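Local coordinates for hydrolase, haloacid dehalogenase-like family (Chlorobaculum tepidum, PDB 2HCF), which is probably a magnesium-dependent hydrolase of the haloacid dehalogenase-like family, with its natural substrate unassigned, at residues L8-G13 / L147-L152; K74-Y79 / G118-S123; F137-F142 / R161-A166; E151-A156 / I183-E188. All blocks are in the same frame, centred on the assembly; numbering follows the deposited sequence. Where two conformers were deposited one is given.

Contact 1 (L8-G13 / L147-L152); sequences LFDIDG and LDRNEL. With MG (magnesium ion), chain B.
D10 and R149 form a salt bridge across this buried contact, beside a magnesium ion. Strand 5-9 runs through L8 and F9 and ends just before D10, the first aspartate of the DxDx(T/V) signature expected in this family. The D10 carboxylate divides its work. OD2 binds the metal at 2.0 Å and also takes a hydrogen bond from T14, whereas OD1, 3.4 Å from the ion, faces the arginine. R149 NH2 donates to D10 OD1 over 3.0 Å at a bent N-H...O angle of 143°, arriving from above the carboxylate plane; the carboxylate and guanidinium planes stand 66° apart, and NH2 is the guanidinium nitrogen bonded to D10. R149 spans the gap because its chain is extended from CG to NE. Water 1, itself a metal ligand, donates to D10 OD1 at 3.0 Å. Farther along, D12 binds magnesium through its backbone O at 2.1 Å, and D178, with waters 2 and 3, completes six ligands. R149 NH2 also pairs with D182, and its NH1 bonds G47 O. The site thus lies at the end of strand 5-9, which is hydrogen-bonded between strands 111-116 and 173-177, while R149 reaches in from the loop before helix 152-164 and touches helix 180-187.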
loop_
_atom_site.group_PDB
_atom_site.type_symbol
_atom_site.label_atom_id
_atom_site.label_comp_id
_atom_site.label_asym_id
_atom_site.label_seq_id
_atom_site.Cartn_x
_atom_site.Cartn_y
_atom_site.Cartn_z
ATOM N N LEU A 8 5.974 -8.224 2.348
ATOM C CA LEU A 8 5.566 -6.831 2.199
ATOM C C LEU A 8 4.132 -6.764 1.666
ATOM O O LEU A 8 3.807 -7.333 0.630
ATOM C CB LEU A 8 6.548 -6.106 1.269
ATOM C CG LEU A 8 8.018 -6.077 1.699
ATOM C CD1 LEU A 8 8.861 -5.508 0.577
ATOM C CD2 LEU A 8 8.222 -5.285 2.975
ATOM N N PHE A 9 3.286 -6.052 2.391
ATOM C CA PHE A 9 1.852 -5.942 2.127
ATOM C C PHE A 9 1.482 -4.524 1.727
ATOM O O PHE A 9 1.876 -3.526 2.404
ATOM C CB PHE A 9 1.056 -6.219 3.405
ATOM C CG PHE A 9 0.830 -7.689 3.712
ATOM C CD1 PHE A 9 -0.282 -8.351 3.195
ATOM C CD2 PHE A 9 1.663 -8.382 4.596
ATOM C CE1 PHE A 9 -0.517 -9.684 3.499
ATOM C CE2 PHE A 9 1.437 -9.702 4.896
ATOM C CZ PHE A 9 0.338 -10.355 4.343
ATOM N N ASP A 10 0.729 -4.446 0.635
ATOM C CA ASP A 10 -0.119 -3.296 0.290
ATOM C C ASP A 10 -1.277 -3.151 1.281
ATOM O O ASP A 10 -1.625 -4.114 1.917
ATOM C CB ASP A 10 -0.660 -3.552 -1.107
ATOM C CG ASP A 10 -1.551 -2.431 -1.604
ATOM O OD1 ASP A 10 -1.015 -1.310 -1.716
ATOM O OD2 ASP A 10 -2.749 -2.697 -1.904
ATOM N N ILE A 11 -1.841 -1.948 1.437
ATOM C CA ILE A 11 -2.974 -1.701 2.335
ATOM C C ILE A 11 -4.338 -1.778 1.593
ATOM O O ILE A 11 -5.085 -2.770 1.748
ATOM C CB ILE A 11 -2.794 -0.361 3.072
ATOM C CG1 ILE A 11 -1.444 -0.361 3.824
ATOM C CG2 ILE A 11 -3.968 -0.092 4.012
ATOM C CD1 ILE A 11 -1.186 0.873 4.646
ATOM N N ASP A 12 -4.645 -0.780 0.755
ATOM C CA ASP A 12 -5.995 -0.627 0.196
ATOM C C ASP A 12 -6.291 -1.686 -0.844
ATOM O O ASP A 12 -5.475 -1.905 -1.767
ATOM C CB ASP A 12 -6.205 0.767 -0.392
ATOM C CG ASP A 12 -6.024 1.873 0.675
ATOM O OD1 ASP A 12 -4.869 2.150 1.022
ATOM O OD2 ASP A 12 -7.020 2.418 1.170
ATOM N N GLY A 13 -7.414 -2.376 -0.642
ATOM C CA GLY A 13 -7.831 -3.495 -1.518
ATOM C C GLY A 13 -7.092 -4.816 -1.299
ATOM O O GLY A 13 -7.308 -5.763 -2.064
ATOM N N LEU A 147 7.376 9.040 -5.757
ATOM C CA LEU A 147 6.180 9.224 -6.572
ATOM C C LEU A 147 5.923 7.979 -7.429
ATOM O O LEU A 147 4.805 7.750 -7.853
ATOM C CB LEU A 147 6.332 10.455 -7.492
ATOM C CG LEU A 147 6.500 11.842 -6.843
ATOM C CD1 LEU A 147 6.872 12.874 -7.913
ATOM C CD2 LEU A 147 5.262 12.296 -6.103
ATOM N N ASP A 148 6.972 7.184 -7.671
ATOM C CA ASP A 148 6.896 5.983 -8.507
ATOM C C ASP A 148 6.993 4.722 -7.653
ATOM O O ASP A 148 7.987 4.541 -6.917
ATOM C CB ASP A 148 8.048 6.008 -9.488
ATOM C CG ASP A 148 8.120 4.756 -10.354
ATOM O OD1 ASP A 148 7.261 3.857 -10.204
ATOM O OD2 ASP A 148 9.035 4.704 -11.212
ATOM N N ARG A 149 5.975 3.862 -7.756
ATOM C CA ARG A 149 5.838 2.669 -6.879
ATOM C C ARG A 149 7.054 1.763 -7.044
ATOM O O ARG A 149 7.444 1.042 -6.139
ATOM C CB ARG A 149 4.555 1.853 -7.161
ATOM C CG ARG A 149 4.188 0.916 -5.992
ATOM C CD ARG A 149 3.033 -0.022 -6.268
ATOM N NE ARG A 149 2.740 -0.689 -5.017
ATOM C CZ ARG A 149 1.765 -0.334 -4.213
ATOM N NH1 ARG A 149 0.924 0.624 -4.568
ATOM N NH2 ARG A 149 1.596 -0.973 -3.065
ATOM N N ASN A 150 7.652 1.823 -8.225
ATOM C CA ASN A 150 8.805 0.967 -8.568
ATOM C C ASN A 150 10.124 1.303 -7.896
ATOM O O ASN A 150 11.058 0.503 -7.972
ATOM C CB ASN A 150 8.986 0.928 -10.079
ATOM C CG ASN A 150 7.844 0.213 -10.768
ATOM O OD1 ASN A 150 7.088 -0.539 -10.139
ATOM N ND2 ASN A 150 7.708 0.446 -12.065
ATOM N N GLU A 151 10.195 2.455 -7.229
ATOM C CA GLU A 151 11.312 2.780 -6.332
ATOM C C GLU A 151 11.171 2.132 -4.943
ATOM O O GLU A 151 12.177 1.864 -4.280
ATOM C CB GLU A 151 11.431 4.300 -6.178
ATOM C CG GLU A 151 11.725 5.012 -7.508
ATOM C CD GLU A 151 11.817 6.528 -7.371
ATOM O OE1 GLU A 151 12.274 7.029 -6.297
ATOM O OE2 GLU A 151 11.425 7.223 -8.352
ATOM N N LEU A 152 9.936 1.855 -4.522
ATOM C CA LEU A 152 9.659 1.364 -3.157
ATOM C C LEU A 152 10.269 0.014 -2.715
ATOM O O LEU A 152 10.716 -0.102 -1.577
ATOM C CB LEU A 152 8.153 1.341 -2.912
ATOM C CG LEU A 152 7.375 2.666 -2.843
ATOM C CD1 LEU A 152 6.087 2.479 -2.049
ATOM C CD2 LEU A 152 8.193 3.809 -2.295
HETATM MG MG MG B . -3.964 -1.807 -3.277
HETATM O O HOH W 1 -3.441 0.187 -2.764
HETATM O O HOH W 2 -5.670 -1.033 -4.514
HETATM O O HOH W 3 -2.336 -1.644 -4.546
#

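Contact 2 (K74-Y79 / G118-S123); sequences KAKETY and GNFEAS
F120 and S123 pack against K76 and Y79, joining the start of helix 121-129, which follows strand 111-116 of the Rossmann-like core, to helix 65-86. That helix belongs to the helical insertion between the first two strands of the core, consistent with a C1-type cap of the HAD fold. N119 comes first on the core side: its ND2 bonds D12 OD1, linking this loop to the metal site, and its OD1 bonds K127 as well as a water. F120, at the N-cap position, takes part in both the CH-pi and the apolar contact. With CG anti to its carbonyl carbon (chi1 -64°), the phenyl ring is directed at helix 65-86. One face receives K76, whose extended chain crosses it at a slant: CG sits 3.7 Å from the F120 ring centroid and only 7° off the normal, a CH-pi contact, and farther out K76 CE comes to 3.6 Å from F120 CD1. The lysine thus uses its methylenes over the ring and carries NZ beyond it to a salt bridge with D144. At the edge of the same phenyl ring, Y79 CD2 is 3.9 Å from F120 CD2. One helical turn on, S123 OG lies 3.5 Å from Y79 CE2. Y79 OH, which is also bonded to N22, shares a water with the core side: water 4 accepts from Y79 OH at 3.0 Å and from S123 OG at 2.8 Å, and donates to N119 OD1 at 2.7 Å.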
loop_
_atom_site.group_PDB
_atom_site.type_symbol
_atom_site.label_atom_id
_atom_site.label_comp_id
_atom_site.label_asym_id
_atom_site.label_seq_id
_atom_site.Cartn_x
_atom_site.Cartn_y
_atom_site.Cartn_z
ATOM N N LYS A 74 2.546 21.138 2.048
ATOM C CA LYS A 74 1.360 21.626 2.760
ATOM C C LYS A 74 0.074 20.848 2.397
ATOM O O LYS A 74 -0.739 20.553 3.259
ATOM C CB LYS A 74 1.168 23.122 2.522
ATOM C CG LYS A 74 -0.091 23.670 3.169
ATOM C CD LYS A 74 0.099 25.009 3.830
ATOM C CE LYS A 74 -1.036 25.251 4.864
ATOM N NZ LYS A 74 -1.007 24.279 6.035
ATOM N N ALA A 75 -0.098 20.530 1.117
ATOM C CA ALA A 75 -1.216 19.677 0.670
ATOM C C ALA A 75 -1.172 18.308 1.348
ATOM O O ALA A 75 -2.188 17.827 1.862
ATOM C CB ALA A 75 -1.195 19.521 -0.847
ATOM N N LYS A 76 0.008 17.692 1.370
ATOM C CA LYS A 76 0.194 16.416 2.077
ATOM C C LYS A 76 -0.246 16.523 3.533
ATOM O O LYS A 76 -1.082 15.731 3.977
ATOM C CB LYS A 76 1.650 15.951 1.999
ATOM C CG LYS A 76 2.008 14.721 2.790
ATOM C CD LYS A 76 3.479 14.505 2.716
ATOM C CE LYS A 76 3.918 13.339 3.550
ATOM N NZ LYS A 76 5.402 13.196 3.391
ATOM N N GLU A 77 0.307 17.500 4.266
ATOM C CA GLU A 77 0.024 17.647 5.690
ATOM C C GLU A 77 -1.458 17.916 5.963
ATOM O O GLU A 77 -2.009 17.427 6.942
ATOM C CB GLU A 77 0.861 18.790 6.284
ATOM N N THR A 78 -2.080 18.722 5.110
ATOM C CA THR A 78 -3.500 19.054 5.248
ATOM C C THR A 78 -4.361 17.789 5.050
ATOM O O THR A 78 -5.243 17.510 5.862
ATOM C CB THR A 78 -3.899 20.196 4.255
ATOM O OG1 THR A 78 -3.101 21.364 4.514
ATOM C CG2 THR A 78 -5.396 20.559 4.370
ATOM N N TYR A 79 -4.046 17.013 4.013
ATOM C CA TYR A 79 -4.729 15.739 3.733
ATOM C C TYR A 79 -4.632 14.775 4.934
ATOM O O TYR A 79 -5.635 14.241 5.408
ATOM C CB TYR A 79 -4.139 15.093 2.460
ATOM C CG TYR A 79 -4.520 13.631 2.332
ATOM C CD1 TYR A 79 -5.816 13.265 2.051
ATOM C CD2 TYR A 79 -3.586 12.629 2.551
ATOM C CE1 TYR A 79 -6.190 11.928 1.971
ATOM C CE2 TYR A 79 -3.940 11.293 2.470
ATOM C CZ TYR A 79 -5.250 10.952 2.186
ATOM O OH TYR A 79 -5.627 9.639 2.108
ATOM N N GLY A 118 0.951 2.742 -1.387
ATOM C CA GLY A 118 0.774 4.053 -2.037
ATOM C C GLY A 118 0.339 5.127 -1.051
ATOM O O GLY A 118 0.325 6.314 -1.380
ATOM N N ASN A 119 -0.067 4.728 0.154
ATOM C CA ASN A 119 -0.390 5.694 1.197
ATOM C C ASN A 119 0.863 6.434 1.719
ATOM O O ASN A 119 1.943 5.838 1.846
ATOM C CB ASN A 119 -1.046 4.989 2.404
ATOM C CG ASN A 119 -2.460 4.492 2.128
ATOM O OD1 ASN A 119 -3.425 5.267 2.242
ATOM N ND2 ASN A 119 -2.603 3.175 1.857
ATOM N N PHE A 120 0.711 7.727 2.040
ATOM C CA PHE A 120 1.625 8.396 2.940
ATOM C C PHE A 120 1.588 7.564 4.226
ATOM O O PHE A 120 0.554 6.978 4.573
ATOM C CB PHE A 120 1.186 9.846 3.248
ATOM C CG PHE A 120 1.177 10.771 2.046
ATOM C CD1 PHE A 120 2.331 10.989 1.303
ATOM C CD2 PHE A 120 0.023 11.469 1.697
ATOM C CE1 PHE A 120 2.319 11.856 0.185
ATOM C CE2 PHE A 120 0.016 12.329 0.614
ATOM C CZ PHE A 120 1.163 12.514 -0.150
ATOM N N GLU A 121 2.717 7.471 4.915
ATOM C CA GLU A 121 2.796 6.653 6.120
ATOM C C GLU A 121 1.778 7.052 7.163
ATOM O O GLU A 121 1.170 6.173 7.769
ATOM C CB GLU A 121 4.177 6.710 6.778
ATOM C CG GLU A 121 4.304 5.789 8.014
ATOM C CD GLU A 121 5.761 5.587 8.523
ATOM O OE1 GLU A 121 6.710 6.240 8.022
ATOM O OE2 GLU A 121 5.947 4.742 9.412
ATOM N N ALA A 122 1.608 8.348 7.408
ATOM C CA ALA A 122 0.808 8.755 8.554
ATOM C C ALA A 122 -0.661 8.381 8.331
ATOM O O ALA A 122 -1.324 7.924 9.263
ATOM C CB ALA A 122 0.959 10.245 8.827
ATOM N N SER A 123 -1.142 8.556 7.093
ATOM C CA SER A 123 -2.527 8.228 6.756
ATOM C C SER A 123 -2.737 6.720 6.508
ATOM O O SER A 123 -3.769 6.150 6.909
ATOM C CB SER A 123 -3.031 9.082 5.620
ATOM O OG SER A 123 -2.162 9.039 4.502
HETATM O O HOH W 4 -3.178 7.948 2.170
#

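Contact 3 (F137-F142 / R161-A166); sequences FPFGAF and RRMTGA
Beside M163, the residue that lies over F139, the hydroxyl oxygen OG1 of T164 is gripped by two backbone groups. It accepts from A166 N at 3.0 Å with an N-H...O angle of 155°, which makes an ST turn, and it is hydrogen-bonded to A160 O one turn back. These bonds lie at the C-terminal end of helix 152-164, where G165 leaves the helical conformation with positive phi and its N bonds R161 O at 2.7 Å. From this helix end M163, a selenomethionine, reaches toward the loop and strand at 137-142. Its selenium lies over one face of the F139 ring, 3.9 Å from the centroid and 30° off the normal, a Met-aromatic contact. The displacement is toward CG and CD1: SE is 3.5 Å from F139 CG and 3.6 Å from F139 CD1, against 4.0 Å from F139 CD2. The chain of M163 bends at its last torsion, bringing CE to 4.3 Å from P138 CB. The F139 ring also touches R159 and A160 of the helix and L112 of strand 111-116. Replacing F139 with an alanine would probably leave the selenium without its aromatic face and open a gap between strand and helix. Strand 140-141 does have a polar tie to this helix, from G140 O to R159 NH1, but no hydrogen bond crosses between 137-142 and 161-166 themselves, so what joins these two segments is apolar and Met-aromatic packing.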
loop_
_atom_site.group_PDB
_atom_site.type_symbol
_atom_site.label_atom_id
_atom_site.label_comp_id
_atom_site.label_asym_id
_atom_site.label_seq_id
_atom_site.Cartn_x
_atom_site.Cartn_y
_atom_site.Cartn_z
ATOM N N PHE A 137 3.187 -4.198 11.843
ATOM C CA PHE A 137 4.105 -3.710 10.811
ATOM C C PHE A 137 5.183 -2.745 11.365
ATOM O O PHE A 137 4.939 -1.549 11.526
ATOM C CB PHE A 137 3.308 -3.031 9.719
ATOM C CG PHE A 137 2.329 -3.941 9.043
ATOM C CD1 PHE A 137 2.759 -4.849 8.085
ATOM C CD2 PHE A 137 0.978 -3.893 9.366
ATOM C CE1 PHE A 137 1.860 -5.690 7.457
ATOM C CE2 PHE A 137 0.066 -4.728 8.751
ATOM C CZ PHE A 137 0.509 -5.629 7.773
ATOM N N PRO A 138 6.388 -3.268 11.645
ATOM C CA PRO A 138 7.432 -2.462 12.253
ATOM C C PRO A 138 8.099 -1.437 11.327
ATOM O O PRO A 138 8.794 -0.562 11.816
ATOM C CB PRO A 138 8.438 -3.531 12.732
ATOM C CG PRO A 138 8.295 -4.616 11.750
ATOM C CD PRO A 138 6.844 -4.640 11.374
ATOM N N PHE A 139 7.920 -1.551 10.002
ATOM C CA PHE A 139 8.542 -0.623 9.070
ATOM C C PHE A 139 7.817 -0.718 7.750
ATOM O O PHE A 139 6.953 -1.587 7.585
ATOM C CB PHE A 139 10.038 -0.971 8.850
ATOM C CG PHE A 139 10.259 -2.080 7.868
ATOM C CD1 PHE A 139 9.885 -3.358 8.169
ATOM C CD2 PHE A 139 10.785 -1.828 6.610
ATOM C CE1 PHE A 139 10.043 -4.381 7.262
ATOM C CE2 PHE A 139 10.940 -2.854 5.698
ATOM C CZ PHE A 139 10.583 -4.111 6.015
ATOM N N GLY A 140 8.190 0.114 6.771
ATOM C CA GLY A 140 7.678 -0.071 5.418
ATOM C C GLY A 140 8.305 0.899 4.435
ATOM O O GLY A 140 9.250 1.612 4.800
ATOM N N ALA A 141 7.869 0.862 3.167
ATOM C CA ALA A 141 8.111 1.929 2.258
ATOM C C ALA A 141 6.752 2.511 1.861
ATOM O O ALA A 141 5.762 1.756 1.676
ATOM C CB ALA A 141 8.878 1.443 1.036
ATOM N N PHE A 142 6.710 3.846 1.747
ATOM C CA PHE A 142 5.469 4.628 1.639
ATOM C C PHE A 142 5.538 5.738 0.588
ATOM O O PHE A 142 6.596 5.990 -0.040
ATOM C CB PHE A 142 5.140 5.254 2.993
ATOM C CG PHE A 142 5.185 4.297 4.153
ATOM C CD1 PHE A 142 4.047 3.617 4.545
ATOM C CD2 PHE A 142 6.360 4.112 4.888
ATOM C CE1 PHE A 142 4.085 2.723 5.649
ATOM C CE2 PHE A 142 6.393 3.224 6.007
ATOM C CZ PHE A 142 5.258 2.527 6.347
ATOM N N ARG A 161 17.056 -5.026 5.529
ATOM C CA ARG A 161 18.438 -5.499 5.703
ATOM C C ARG A 161 19.167 -4.769 6.863
ATOM O O ARG A 161 19.882 -5.393 7.647
ATOM C CB ARG A 161 19.150 -5.336 4.361
ATOM C CG ARG A 161 20.538 -5.833 4.291
ATOM C CD ARG A 161 21.102 -5.748 2.857
ATOM N NE ARG A 161 22.557 -5.841 2.872
ATOM C CZ ARG A 161 23.324 -6.106 1.815
ATOM N NH1 ARG A 161 22.794 -6.283 0.611
ATOM N NH2 ARG A 161 24.647 -6.193 1.967
ATOM N N ARG A 162 18.944 -3.463 6.991
ATOM C CA ARG A 162 19.533 -2.671 8.058
ATOM C C ARG A 162 18.918 -3.039 9.415
ATOM O O ARG A 162 19.557 -2.910 10.456
ATOM C CB ARG A 162 19.360 -1.180 7.777
ATOM C CG ARG A 162 20.278 -0.663 6.701
ATOM C CD ARG A 162 19.878 0.716 6.323
ATOM N NE ARG A 162 20.761 1.270 5.315
ATOM C CZ ARG A 162 20.525 2.394 4.641
ATOM N NH1 ARG A 162 19.424 3.111 4.837
ATOM N NH2 ARG A 162 21.408 2.807 3.770
HETATM N N MSE A 163 17.688 -3.529 9.393
HETATM C CA MSE A 163 17.010 -3.929 10.622
HETATM C C MSE A 163 17.427 -5.283 11.130
HETATM O O MSE A 163 17.592 -5.450 12.318
HETATM C CB MSE A 163 15.501 -3.960 10.409
HETATM C CG MSE A 163 14.935 -2.629 10.190
HETATM SE SE MSE A 163 13.045 -2.769 9.810
HETATM C CE MSE A 163 12.525 -3.515 11.421
ATOM N N THR A 164 17.551 -6.257 10.232
ATOM C CA THR A 164 17.776 -7.639 10.629
ATOM C C THR A 164 19.199 -8.139 10.335
ATOM O O THR A 164 19.634 -9.131 10.908
ATOM C CB THR A 164 16.802 -8.598 9.917
ATOM O OG1 THR A 164 17.039 -8.561 8.508
ATOM C CG2 THR A 164 15.347 -8.261 10.196
ATOM N N GLY A 165 19.914 -7.468 9.435
ATOM C CA GLY A 165 21.174 -7.990 8.916
ATOM C C GLY A 165 20.985 -9.122 7.925
ATOM O O GLY A 165 21.949 -9.729 7.465
ATOM N N ALA A 166 19.733 -9.420 7.586
ATOM C CA ALA A 166 19.432 -10.469 6.619
ATOM C C ALA A 166 19.642 -9.948 5.211
ATOM O O ALA A 166 19.142 -8.894 4.864
ATOM C CB ALA A 166 17.971 -10.944 6.798
#

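Contact 4 (E151-A156 / I183-E188); sequences ELPHIA and IRCARE
H154 and E188 cross at about a right angle, while P153 and C185 bring together helices 152-164 and 180-187 of the Rossmann-like HAD core; L152 and C185, one from each helix, rest on L116 of the sheet. The imidazole and carboxylate planes are 78° apart, yet the hydrogen bond is well aimed. H154 NE2 donates to E188 OE1 over 2.9 Å with an N-H...O angle of 158°, and the acceptor lies close to the ring plane, at the ring's edge. On the glutamate the anti lone pair is used, the one turned from the other oxygen. A bend at the second torsion of E188 (chi2 -67°) turns its carboxylate toward the histidine. Separately, E188 CB lies 3.7 Å from H154 NE2. An alanine in place of E188 would remove the acceptor, and the exposed H154 ring is likely to be left without this mate and more able to turn. Beneath the polar pair, P153 CG approaches E188 CB and C185 CB, each at 4.0 Å. The proline fits against the other segment where C185 O accepts from E188 N, and P153 CG touches that same C185 O at 3.2 Å.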
loop_
_atom_site.group_PDB
_atom_site.type_symbol
_atom_site.label_atom_id
_atom_site.label_comp_id
_atom_site.label_asym_id
_atom_site.label_seq_id
_atom_site.Cartn_x
_atom_site.Cartn_y
_atom_site.Cartn_z
ATOM N N GLU A 151 10.195 2.455 -7.229
ATOM C CA GLU A 151 11.312 2.780 -6.332
ATOM C C GLU A 151 11.171 2.132 -4.943
ATOM O O GLU A 151 12.177 1.864 -4.280
ATOM C CB GLU A 151 11.431 4.300 -6.178
ATOM C CG GLU A 151 11.725 5.012 -7.508
ATOM C CD GLU A 151 11.817 6.528 -7.371
ATOM O OE1 GLU A 151 12.274 7.029 -6.297
ATOM O OE2 GLU A 151 11.425 7.223 -8.352
ATOM N N LEU A 152 9.936 1.855 -4.522
ATOM C CA LEU A 152 9.659 1.364 -3.157
ATOM C C LEU A 152 10.269 0.014 -2.715
ATOM O O LEU A 152 10.716 -0.102 -1.577
ATOM C CB LEU A 152 8.153 1.341 -2.912
ATOM C CG LEU A 152 7.375 2.666 -2.843
ATOM C CD1 LEU A 152 6.087 2.479 -2.049
ATOM C CD2 LEU A 152 8.193 3.809 -2.295
ATOM N N PRO A 153 10.281 -1.014 -3.585
ATOM C CA PRO A 153 10.844 -2.310 -3.190
ATOM C C PRO A 153 12.310 -2.188 -2.769
ATOM O O PRO A 153 12.727 -2.801 -1.824
ATOM C CB PRO A 153 10.754 -3.143 -4.474
ATOM C CG PRO A 153 9.767 -2.477 -5.287
ATOM C CD PRO A 153 9.815 -1.035 -4.976
ATOM N N HIS A 154 13.080 -1.405 -3.511
ATOM C CA HIS A 154 14.482 -1.193 -3.195
ATOM C C HIS A 154 14.638 -0.574 -1.832
ATOM O O HIS A 154 15.397 -1.061 -1.020
ATOM C CB HIS A 154 15.124 -0.312 -4.233
ATOM C CG HIS A 154 15.039 -0.852 -5.617
ATOM N ND1 HIS A 154 15.770 -1.942 -6.037
ATOM C CD2 HIS A 154 14.317 -0.444 -6.689
ATOM C CE1 HIS A 154 15.509 -2.179 -7.309
ATOM N NE2 HIS A 154 14.641 -1.275 -7.736
ATOM N N ILE A 155 13.866 0.471 -1.582
ATOM C CA ILE A 155 13.870 1.178 -0.310
ATOM C C ILE A 155 13.482 0.260 0.856
ATOM O O ILE A 155 14.162 0.230 1.876
ATOM C CB ILE A 155 12.917 2.411 -0.369
ATOM C CG1 ILE A 155 13.499 3.480 -1.287
ATOM C CG2 ILE A 155 12.582 2.959 1.069
ATOM C CD1 ILE A 155 12.565 4.651 -1.550
ATOM N N ALA A 156 12.387 -0.485 0.701
ATOM C CA ALA A 156 11.989 -1.474 1.697
ATOM C C ALA A 156 13.043 -2.553 1.890
ATOM O O ALA A 156 13.298 -2.925 3.004
ATOM C CB ALA A 156 10.664 -2.105 1.333
ATOM N N ILE A 183 2.034 -6.125 -8.671
ATOM C CA ILE A 183 2.716 -7.198 -9.337
ATOM C C ILE A 183 3.978 -6.658 -10.011
ATOM O O ILE A 183 5.041 -7.306 -10.029
ATOM C CB ILE A 183 1.792 -7.870 -10.401
ATOM C CG1 ILE A 183 0.609 -8.557 -9.719
ATOM C CG2 ILE A 183 2.569 -8.910 -11.184
ATOM C CD1 ILE A 183 -0.534 -8.899 -10.639
ATOM N N ARG A 184 3.857 -5.472 -10.588
ATOM C CA ARG A 184 4.921 -4.900 -11.410
ATOM C C ARG A 184 6.070 -4.455 -10.515
ATOM O O ARG A 184 7.222 -4.641 -10.823
ATOM C CB ARG A 184 4.395 -3.707 -12.205
ATOM C CG ARG A 184 5.503 -2.817 -12.790
ATOM C CD ARG A 184 5.002 -1.851 -13.846
ATOM N NE ARG A 184 3.889 -2.430 -14.584
ATOM C CZ ARG A 184 2.626 -2.013 -14.514
ATOM N NH1 ARG A 184 2.267 -0.944 -13.785
ATOM N NH2 ARG A 184 1.716 -2.671 -15.201
ATOM N N CYS A 185 5.750 -3.884 -9.364
ATOM C CA CYS A 185 6.862 -3.378 -8.519
ATOM C C CYS A 185 7.716 -4.533 -7.944
ATOM O O CYS A 185 8.910 -4.364 -7.702
ATOM C CB CYS A 185 6.383 -2.382 -7.478
ATOM S SG CYS A 185 5.701 -3.090 -6.042
ATOM N N ALA A 186 7.121 -5.716 -7.804
ATOM C CA ALA A 186 7.843 -6.902 -7.344
ATOM C C ALA A 186 8.945 -7.324 -8.308
ATOM O O ALA A 186 9.968 -7.874 -7.900
ATOM C CB ALA A 186 6.886 -8.045 -7.123
ATOM N N ARG A 187 8.749 -7.064 -9.592
ATOM C CA ARG A 187 9.731 -7.435 -10.597
ATOM C C ARG A 187 11.058 -6.694 -10.389
ATOM O O ARG A 187 12.113 -7.182 -10.797
ATOM C CB ARG A 187 9.211 -7.139 -12.009
ATOM C CG ARG A 187 7.849 -7.785 -12.368
ATOM C CD ARG A 187 7.432 -7.444 -13.816
ATOM N NE ARG A 187 6.021 -7.797 -14.069
ATOM C CZ ARG A 187 5.169 -7.107 -14.839
ATOM N NH1 ARG A 187 5.532 -5.995 -15.495
ATOM N NH2 ARG A 187 3.931 -7.559 -14.976
ATOM N N GLU A 188 11.007 -5.535 -9.729
ATOM C CA GLU A 188 12.214 -4.767 -9.393
ATOM C C GLU A 188 13.260 -5.585 -8.646
ATOM O O GLU A 188 14.450 -5.383 -8.851
ATOM C CB GLU A 188 11.850 -3.545 -8.560
ATOM C CG GLU A 188 11.081 -2.516 -9.350
ATOM C CD GLU A 188 11.937 -1.884 -10.435
ATOM O OE1 GLU A 188 13.091 -1.491 -10.147
ATOM O OE2 GLU A 188 11.469 -1.774 -11.586
#

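In the fold
From the N terminus, strand 5-9 leads into the first half of contact 1, whose partner at 147-152 comes 134 residues later. That long loop contains the helical insertion and the whole of contact 2, which ties helix 65-86 to the start of helix 121-129; the loop after strand 111-116 there meets the metal-binding loop of contact 1. Contact 3 opens at 137-142, before contact 1 has closed, and ends at 161-166, so the two cross. Contact 4 starts on E151 and L152, where contact 1 finishes, crosses contact 3 along helix 152-164 and closes at 183-188. Together they connect strands 140-141 and 5-9, helices 121-129, 152-164 and 180-187, and the insertion.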